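Local coordinates for GH5 (Bacteroidetes bacterium AC2a, PDB 4YHE), which probably hydrolyses beta-1,4-glucosidic bonds of cellulose as a family 5 glycoside hydrolase built on a beta/alpha barrel, at residues A[54-59]-A[367-372]. Sequence-based numbering, arbitrary orientation.
Sequences GFRSVR and SWENND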
loop_
_atom_site.group_PDB
_atom_site.type_symbol
_atom_site.label_atom_id
_atom_site.label_comp_id
_atom_site.label_asym_id
_atom_site.label_seq_id
_atom_site.Cartn_x
_atom_site.Cartn_y
_atom_site.Cartn_z
ATOM N N GLY A 54 12.366 5.617 -12.620
ATOM C CA GLY A 54 11.053 6.084 -13.064
ATOM C C GLY A 54 9.872 5.967 -12.121
ATOM O O GLY A 54 8.738 6.242 -12.506
ATOM N N PHE A 55 10.103 5.562 -10.869
ATOM C CA PHE A 55 9.070 5.601 -9.896
ATOM C C PHE A 55 8.704 7.047 -9.607
ATOM O O PHE A 55 9.580 7.902 -9.456
ATOM C CB PHE A 55 9.534 4.896 -8.599
ATOM C CG PHE A 55 9.692 3.417 -8.746
ATOM C CD1 PHE A 55 8.564 2.597 -8.881
ATOM C CD2 PHE A 55 10.929 2.826 -8.714
ATOM C CE1 PHE A 55 8.694 1.227 -8.981
ATOM C CE2 PHE A 55 11.062 1.450 -8.838
ATOM C CZ PHE A 55 9.949 0.648 -8.969
ATOM N N ARG A 56 7.408 7.343 -9.533
ATOM C CA ARG A 56 6.944 8.676 -9.167
ATOM C C ARG A 56 6.616 8.856 -7.713
ATOM O O ARG A 56 6.419 9.978 -7.236
ATOM C CB ARG A 56 5.712 9.031 -10.002
ATOM C CG ARG A 56 6.012 9.198 -11.506
ATOM C CD ARG A 56 4.708 9.429 -12.270
ATOM N NE ARG A 56 4.860 9.532 -13.730
ATOM C CZ ARG A 56 4.833 10.682 -14.417
ATOM N NH1 ARG A 56 4.678 11.853 -13.802
ATOM N NH2 ARG A 56 4.987 10.662 -15.737
ATOM N N SER A 57 6.481 7.754 -6.992
ATOM C CA SER A 57 6.070 7.834 -5.612
ATOM C C SER A 57 6.798 6.789 -4.782
ATOM O O SER A 57 7.340 5.805 -5.304
ATOM C CB SER A 57 4.561 7.593 -5.509
ATOM O OG SER A 57 4.166 6.453 -6.271
ATOM N N VAL A 58 6.721 6.959 -3.473
ATOM C CA VAL A 58 7.310 5.998 -2.571
ATOM C C VAL A 58 6.444 5.924 -1.339
ATOM O O VAL A 58 6.004 6.939 -0.804
ATOM C CB VAL A 58 8.790 6.333 -2.224
ATOM C CG1 VAL A 58 8.920 7.733 -1.602
ATOM C CG2 VAL A 58 9.363 5.299 -1.251
ATOM N N ARG A 59 6.171 4.708 -0.886
ATOM C CA ARG A 59 5.456 4.536 0.360
ATOM C C ARG A 59 6.465 4.052 1.408
ATOM O O ARG A 59 7.254 3.117 1.174
ATOM C CB ARG A 59 4.298 3.563 0.182
ATOM C CG ARG A 59 3.487 3.193 1.424
ATOM C CD ARG A 59 2.240 2.451 0.916
ATOM N NE ARG A 59 1.286 1.932 1.896
ATOM C CZ ARG A 59 1.302 0.716 2.448
ATOM N NH1 ARG A 59 2.283 -0.135 2.214
ATOM N NH2 ARG A 59 0.314 0.354 3.275
ATOM N N SER A 367 4.939 -0.010 -18.731
ATOM C CA SER A 367 3.594 -0.328 -19.169
ATOM C C SER A 367 2.588 0.741 -18.709
ATOM O O SER A 367 1.777 1.208 -19.512
ATOM C CB SER A 367 3.189 -1.725 -18.729
ATOM O OG SER A 367 1.982 -2.124 -19.349
ATOM N N TRP A 368 2.631 1.124 -17.430
ATOM C CA TRP A 368 1.803 2.177 -16.895
ATOM C C TRP A 368 2.026 3.483 -17.653
ATOM O O TRP A 368 1.061 4.156 -17.963
ATOM C CB TRP A 368 2.054 2.412 -15.401
ATOM C CG TRP A 368 0.995 3.137 -14.721
ATOM C CD1 TRP A 368 -0.066 2.601 -14.008
ATOM C CD2 TRP A 368 0.837 4.570 -14.642
ATOM N NE1 TRP A 368 -0.862 3.610 -13.544
ATOM C CE2 TRP A 368 -0.330 4.820 -13.899
ATOM C CE3 TRP A 368 1.573 5.649 -15.118
ATOM C CZ2 TRP A 368 -0.792 6.120 -13.638
ATOM C CZ3 TRP A 368 1.110 6.932 -14.861
ATOM C CH2 TRP A 368 -0.045 7.157 -14.136
ATOM N N GLU A 369 3.302 3.825 -17.905
ATOM C CA GLU A 369 3.672 5.146 -18.432
ATOM C C GLU A 369 3.421 5.299 -19.950
ATOM O O GLU A 369 3.354 6.427 -20.452
ATOM C CB GLU A 369 5.159 5.425 -18.194
ATOM C CG GLU A 369 5.538 5.609 -16.733
ATOM C CD GLU A 369 5.179 6.946 -16.175
ATOM O OE1 GLU A 369 4.598 7.802 -16.883
ATOM O OE2 GLU A 369 5.503 7.187 -15.000
ATOM N N ASN A 370 3.347 4.189 -20.657
ATOM C CA ASN A 370 3.228 4.218 -22.106
ATOM C C ASN A 370 2.051 5.099 -22.567
ATOM O O ASN A 370 0.927 5.044 -22.033
ATOM C CB ASN A 370 3.150 2.796 -22.651
ATOM C CG ASN A 370 3.109 2.742 -24.167
ATOM O OD1 ASN A 370 2.182 3.273 -24.790
ATOM N ND2 ASN A 370 4.061 2.030 -24.757
ATOM N N ASN A 371 2.338 5.981 -23.528
ATOM C CA ASN A 371 1.352 6.967 -23.982
ATOM C C ASN A 371 0.967 6.790 -25.444
ATOM O O ASN A 371 0.398 7.692 -26.043
ATOM C CB ASN A 371 1.882 8.387 -23.792
ATOM C CG ASN A 371 2.076 8.744 -22.342
ATOM O OD1 ASN A 371 1.183 8.561 -21.504
ATOM N ND2 ASN A 371 3.255 9.274 -22.035
ATOM N N ASP A 372 1.297 5.635 -25.994
ATOM C CA ASP A 372 0.961 5.292 -27.339
ATOM C C ASP A 372 -0.458 4.679 -27.371
ATOM O O ASP A 372 -0.721 3.643 -26.758
ATOM C CB ASP A 372 2.028 4.343 -27.865
ATOM C CG ASP A 372 1.745 3.852 -29.259
ATOM O OD1 ASP A 372 0.742 4.292 -29.879
ATOM O OD2 ASP A 372 2.539 2.999 -29.715
HETATM O O HOH W 1 5.652 5.878 -12.633
HETATM O O HOH W 2 8.278 7.455 -14.699
#
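OE2 of E369 is gripped from three directions: by NE of R56 at 2.7 Å and by two waters. The R56 bond is nearly straight, 170° at the hydrogen, and enters along the syn lone pair of OE2. Beside it, NH2 of R56 reaches OE1 of E369 at 3.1 Å, on the syn side but somewhat tilted from the carboxylate plane. The result is a side-on, two-pronged salt bridge, one nitrogen to each oxygen, with guanidinium and carboxylate 30° from coplanar. R56 is extended from CG to NE and approaches from the direction opposite to E369. The glutamate chain bends at chi2 (-77°), which turns its carboxylate across to that edge of the arginine. Both waters lie between OE2 of E369 and O of G54, a direct gap of 4.2 Å; the first is 2.7 Å from OE2 of E369 and 3.1 Å from O of G54, the second 2.8 Å from OE2 of E369. G54 itself has positive phi and ends helix 44-53 in a Schellman motif. In the TIM barrel of this family 5 enzyme, the contact joins the turn leading into the second barrel strand, 57-60, to the last turn of helix 357-369, which follows the eighth strand in sequence. It sits at the protein surface, whereas R59, further along the same strand, points its guanidinium at E160 and E295. An alanine in place of E369 removes the carboxylate; the R56 guanidinium, without its mate, would probably be free to swing, and the two waters would be left without the oxygen that they share with O of G54. Just beyond the helix, N370 OD1 accepts from D372 N at 2.8 Å, forming an Asx turn.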